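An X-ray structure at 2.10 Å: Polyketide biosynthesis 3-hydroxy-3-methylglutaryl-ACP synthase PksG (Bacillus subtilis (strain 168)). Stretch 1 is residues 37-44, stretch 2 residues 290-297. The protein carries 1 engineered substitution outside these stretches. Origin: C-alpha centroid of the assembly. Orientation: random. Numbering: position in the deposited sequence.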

ATOM      1  N   LEU A  37      30.445  -5.665  -8.837  1.00 35.19           N
ATOM      2  CA  LEU A  37      29.022  -5.226  -8.942  1.00 34.27           C
ATOM      3  C   LEU A  37      28.297  -5.720 -10.221  1.00 34.89           C
ATOM      4  O   LEU A  37      27.135  -6.179 -10.176  1.00 33.99           O
ATOM      5  CB  LEU A  37      28.966  -3.722  -8.954  1.00 35.43           C
ATOM      6  CG  LEU A  37      29.706  -3.029  -7.816  1.00 37.05           C
ATOM      7  CD1 LEU A  37      29.564  -1.530  -7.987  1.00 37.05           C
ATOM      8  CD2 LEU A  37      29.179  -3.503  -6.458  1.00 35.93           C
ATOM      9  N   LEU A  38      29.000  -5.621 -11.353  1.00 34.31           N
ATOM     10  CA  LEU A  38      28.509  -6.022 -12.671  1.00 33.03           C
ATOM     11  C   LEU A  38      27.473  -5.038 -13.187  1.00 31.68           C
ATOM     12  O   LEU A  38      26.405  -5.436 -13.627  1.00 37.22           O
ATOM     13  CB  LEU A  38      27.924  -7.445 -12.662  1.00 29.45           C
ATOM     14  CG  LEU A  38      28.767  -8.649 -12.241  1.00 33.43           C
ATOM     15  CD1 LEU A  38      27.977  -9.952 -12.414  1.00 32.76           C
ATOM     16  CD2 LEU A  38      30.096  -8.803 -12.956  1.00 33.31           C
ATOM     17  N   MET A  39      27.784  -3.763 -13.119  1.00 34.82           N
ATOM     18  CA  MET A  39      26.863  -2.700 -13.526  1.00 38.59           C
ATOM     19  C   MET A  39      27.508  -1.814 -14.600  1.00 37.04           C
ATOM     20  O   MET A  39      28.711  -1.725 -14.664  1.00 33.43           O
ATOM     21  CB  MET A  39      26.442  -1.905 -12.293  1.00 40.86           C
ATOM     22  CG  MET A  39      25.624  -2.751 -11.302  1.00 43.52           C
ATOM     23  SD  MET A  39      24.159  -3.610 -11.982  1.00 43.98           S
ATOM     24  CE  MET A  39      22.852  -2.598 -11.273  1.00 43.16           C
ATOM     25  N   LYS A  40      26.716  -1.191 -15.473  1.00 36.61           N
ATOM     26  CA  LYS A  40      27.293  -0.382 -16.570  1.00 33.30           C
ATOM     27  C   LYS A  40      26.673   0.966 -16.671  1.00 31.84           C
ATOM     28  O   LYS A  40      27.361   1.913 -16.943  1.00 29.94           O
ATOM     29  CB  LYS A  40      27.171  -1.076 -17.940  1.00 37.11           C
ATOM     30  CG  LYS A  40      27.506  -2.562 -17.946  1.00 36.04           C
ATOM     31  CD  LYS A  40      26.868  -3.270 -19.121  1.00 39.02           C
ATOM     32  CE  LYS A  40      27.680  -3.089 -20.403  1.00 40.76           C
ATOM     33  NZ  LYS A  40      27.133  -3.960 -21.508  1.00 40.30           N
ATOM     34  N   GLU A  41      25.366   1.066 -16.494  1.00 29.39           N
ATOM     35  CA  GLU A  41      24.735   2.341 -16.561  1.00 30.19           C
ATOM     36  C   GLU A  41      23.734   2.421 -15.440  1.00 27.08           C
ATOM     37  O   GLU A  41      23.253   1.431 -14.961  1.00 21.80           O
ATOM     38  CB  GLU A  41      24.025   2.523 -17.914  1.00 34.23           C
ATOM     39  CG  GLU A  41      24.912   2.296 -19.138  1.00 39.60           C
ATOM     40  CD  GLU A  41      24.120   2.017 -20.409  1.00 44.29           C
ATOM     41  OE1 GLU A  41      23.084   1.317 -20.350  1.00 54.03           O
ATOM     42  OE2 GLU A  41      24.534   2.480 -21.489  1.00 49.63           O
ATOM     43  N   LYS A  42      23.474   3.628 -14.989  1.00 28.43           N
ATOM     44  CA  LYS A  42      22.326   3.873 -14.129  1.00 27.43           C
ATOM     45  C   LYS A  42      21.513   4.994 -14.758  1.00 28.00           C
ATOM     46  O   LYS A  42      22.098   5.974 -15.243  1.00 31.61           O
ATOM     47  CB  LYS A  42      22.767   4.220 -12.717  1.00 27.56           C
ATOM     48  CG  LYS A  42      23.621   5.486 -12.562  1.00 28.04           C
ATOM     49  CD  LYS A  42      23.912   5.660 -11.077  1.00 27.93           C
ATOM     50  CE  LYS A  42      24.316   7.085 -10.734  1.00 30.02           C
ATOM     51  NZ  LYS A  42      24.189   7.287  -9.259  1.00 31.65           N
ATOM     52  N   ALA A  43      20.189   4.833 -14.786  1.00 25.72           N
ATOM     53  CA  ALA A  43      19.297   5.941 -15.060  1.00 26.68           C
ATOM     54  C   ALA A  43      19.424   6.993 -13.984  1.00 28.68           C
ATOM     55  O   ALA A  43      19.648   6.668 -12.827  1.00 28.56           O
ATOM     56  CB  ALA A  43      17.867   5.441 -15.104  1.00 25.73           C
ATOM     57  N   VAL A  44      19.268   8.266 -14.346  1.00 34.98           N
ATOM     58  CA  VAL A  44      19.291   9.371 -13.371  1.00 30.90           C
ATOM     59  C   VAL A  44      18.041  10.258 -13.588  1.00 33.63           C
ATOM     60  O   VAL A  44      17.861  10.880 -14.653  1.00 32.93           O
ATOM     61  CB  VAL A  44      20.592  10.199 -13.457  1.00 36.85           C
ATOM     62  CG1 VAL A  44      20.662  11.252 -12.338  1.00 35.98           C
ATOM     63  CG2 VAL A  44      21.827   9.303 -13.421  1.00 36.90           C
ATOM     64  N   TYR A 290      18.892  -5.791 -18.692  1.00 25.80           N
ATOM     65  CA  TYR A 290      18.358  -4.413 -18.506  1.00 25.78           C
ATOM     66  C   TYR A 290      18.719  -3.829 -17.140  1.00 24.00           C
ATOM     67  O   TYR A 290      18.929  -2.626 -16.956  1.00 20.32           O
ATOM     68  CB  TYR A 290      16.841  -4.379 -18.681  1.00 25.49           C
ATOM     69  CG  TYR A 290      16.358  -4.786 -20.012  1.00 28.88           C
ATOM     70  CD1 TYR A 290      17.176  -4.684 -21.145  1.00 30.91           C
ATOM     71  CD2 TYR A 290      15.079  -5.276 -20.172  1.00 30.23           C
ATOM     72  CE1 TYR A 290      16.728  -5.064 -22.381  1.00 33.83           C
ATOM     73  CE2 TYR A 290      14.613  -5.664 -21.424  1.00 31.28           C
ATOM     74  CZ  TYR A 290      15.427  -5.557 -22.536  1.00 34.26           C
ATOM     75  OH  TYR A 290      14.963  -5.968 -23.798  1.00 31.15           O
ATOM     76  N   CYS A 291      18.775  -4.703 -16.164  1.00 24.32           N
ATOM     77  CA  CYS A 291      19.140  -4.278 -14.833  1.00 24.97           C
ATOM     78  C   CYS A 291      20.483  -3.579 -14.835  1.00 24.42           C
ATOM     79  O   CYS A 291      20.644  -2.572 -14.179  1.00 23.33           O
ATOM     80  CB  CYS A 291      19.132  -5.494 -13.886  1.00 27.02           C
ATOM     81  SG  CYS A 291      17.446  -6.136 -13.678  1.00 29.96           S
ATOM     82  N   GLN A 292      21.424  -4.099 -15.609  1.00 23.58           N
ATOM     83  CA  GLN A 292      22.725  -3.485 -15.735  1.00 27.21           C
ATOM     84  C   GLN A 292      22.726  -2.118 -16.384  1.00 26.15           C
ATOM     85  O   GLN A 292      23.744  -1.457 -16.341  1.00 26.95           O
ATOM     86  CB  GLN A 292      23.611  -4.319 -16.640  1.00 31.13           C
ATOM     87  CG  GLN A 292      23.966  -5.680 -16.094  1.00 38.71           C
ATOM     88  CD  GLN A 292      25.036  -6.299 -16.948  1.00 44.77           C
ATOM     89  OE1 GLN A 292      26.208  -5.939 -16.827  1.00 52.87           O
ATOM     90  NE2 GLN A 292      24.638  -7.178 -17.862  1.00 44.76           N
ATOM     91  N   ARG A 293      21.636  -1.722 -17.029  1.00 23.10           N
ATOM     92  CA  ARG A 293      21.601  -0.465 -17.742  1.00 24.25           C
ATOM     93  C   ARG A 293      20.768   0.591 -17.052  1.00 26.21           C
ATOM     94  O   ARG A 293      20.898   1.800 -17.333  1.00 23.07           O
ATOM     95  CB  ARG A 293      21.138  -0.704 -19.173  1.00 24.16           C
ATOM     96  CG  ARG A 293      21.993  -1.684 -19.958  1.00 25.21           C
ATOM     97  CD  ARG A 293      21.499  -1.881 -21.409  1.00 25.80           C
ATOM     98  NE  ARG A 293      21.578  -0.600 -22.083  1.00 24.84           N
ATOM     99  CZ  ARG A 293      21.106  -0.321 -23.271  1.00 23.66           C
ATOM    100  NH1 ARG A 293      20.438  -1.219 -23.979  1.00 23.18           N
ATOM    101  NH2 ARG A 293      21.256   0.914 -23.712  1.00 25.82           N
ATOM    102  N   VAL A 294      19.969   0.148 -16.085  1.00 26.54           N
ATOM    103  CA  VAL A 294      19.139   1.075 -15.290  1.00 26.49           C
ATOM    104  C   VAL A 294      19.573   1.304 -13.828  1.00 23.56           C
ATOM    105  O   VAL A 294      19.443   2.400 -13.256  1.00 22.77           O
ATOM    106  CB  VAL A 294      17.673   0.585 -15.362  1.00 27.41           C
ATOM    107  CG1 VAL A 294      16.728   1.669 -14.894  1.00 29.82           C
ATOM    108  CG2 VAL A 294      17.329   0.278 -16.812  1.00 30.84           C
ATOM    109  N   GLY A 295      20.113   0.272 -13.218  1.00 23.32           N
ATOM    110  CA  GLY A 295      20.451   0.349 -11.808  1.00 26.05           C
ATOM    111  C   GLY A 295      19.439  -0.395 -10.955  1.00 23.81           C
ATOM    112  O   GLY A 295      18.613  -1.102 -11.470  1.00 25.83           O
ATOM    113  N   ASN A 296      19.597  -0.289  -9.650  1.00 23.94           N
ATOM    114  CA  ASN A 296      18.649  -0.785  -8.697  1.00 25.09           C
ATOM    115  C   ASN A 296      17.439   0.144  -8.711  1.00 25.12           C
ATOM    116  O   ASN A 296      17.512   1.320  -8.319  1.00 25.31           O
ATOM    117  CB  ASN A 296      19.241  -0.813  -7.271  1.00 24.44           C
ATOM    118  CG  ASN A 296      18.207  -1.196  -6.215  1.00 25.85           C
ATOM    119  OD1 ASN A 296      17.206  -1.883  -6.482  1.00 19.38           O
ATOM    120  ND2 ASN A 296      18.439  -0.723  -5.004  1.00 27.17           N
ATOM    121  N   ILE A 297      16.323  -0.408  -9.134  1.00 23.01           N
ATOM    122  CA  ILE A 297      15.080   0.342  -9.273  1.00 26.04           C
ATOM    123  C   ILE A 297      14.119  -0.039  -8.162  1.00 22.63           C
ATOM    124  O   ILE A 297      12.926   0.219  -8.253  1.00 22.09           O
ATOM    125  CB  ILE A 297      14.494   0.033 -10.687  1.00 28.39           C
ATOM    126  CG1 ILE A 297      15.393   0.657 -11.719  1.00 33.29           C
ATOM    127  CG2 ILE A 297      13.132   0.607 -10.908  1.00 34.36           C
ATOM    128  CD1 ILE A 297      15.838   2.016 -11.334  1.00 30.48           C
TER
HETATM  129  O   HOH W   1      21.789   3.080 -22.579  1.00 26.57           O

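Two segments some 250 residues apart in sequence meet over 510 Å² of surface, both sides summed, and most of the directional contacts are made by backbone atoms. Tyr290 does not reach the other stretch, but its carbonyl O accepts from Arg293 N at 2.9 Å, helping to fold the short helix that presents its last carbonyls to stretch 1.

Cys291 contributes chiefly through its backbone: Cys291 O accepts from Gly295 N at 3.0 Å, and Met39 CE lies 3.6 Å from Cys291 O. The Met39 CA-to-CB bond points sideways, yet an m, m side chain with chi3 at -107° brings its end in against the helix, where Met39 SD is 4.0 Å from Gln292 CA. A long, flexible, unbranched side chain suits this buried position.

Gln292 has the largest covered area of either stretch, 100 Å². Its carbonyl is a bifurcated acceptor: Lys40 N donates to Gln292 O at 3.1 Å (149° at the hydrogen) and Glu41 N donates to the same O at 3.0 Å (169°), the second being the straighter. The aliphatic part of Gln292 also spreads beside stretch 1, its chi1 m and chi2 t conformation carrying the end of the side chain nearer than CB.

The CA-to-CB bond of Arg293 points away overall, though Arg293 CB still lies 3.0 Å from Glu41 OE1; with chi1 m, chi2 t and chi3 p, the side chain places NE beside the same oxygen. Arg293 NE donates to Glu41 OE1 at 3.0 Å and 168°, forming a salt bridge in which the carboxylate oxygen sits at the guanidinium edge, near its plane. Glu41, m at chi1 and t at chi2, starts sideways and turns its carboxylate to this meeting. Water 1 adds a second link: it accepts from Arg293 NH2 at 2.5 Å, a short distance, and donates weakly to Glu41 OE2 at 3.0 Å.

Val294 is buried and its CA-to-CB bond points away from stretch 1; having no polar side-chain atom, it offers its carbonyl to the strand. Ala43 N donates to Val294 O at 3.0 Å and 148°, while Lys42 CA makes a CA-H...O contact with the same Val294 O at 3.4 Å. Apolar packing follows alongside, with Ala43 CB 3.9 Å from Val294 CG1; the small alanine fits this buried site on the strand.

Gly295 leaves helical geometry with positive phi (104/-175). An ideal CB would jam against the preceding carbonyl O, which by itself calls for glycine, and would also stand 3.5 Å from Lys42 CB. The bare CA instead lies 3.8 Å from Met39 CE. Beyond it, Asn296 turns its side-chain end away, and contact fades.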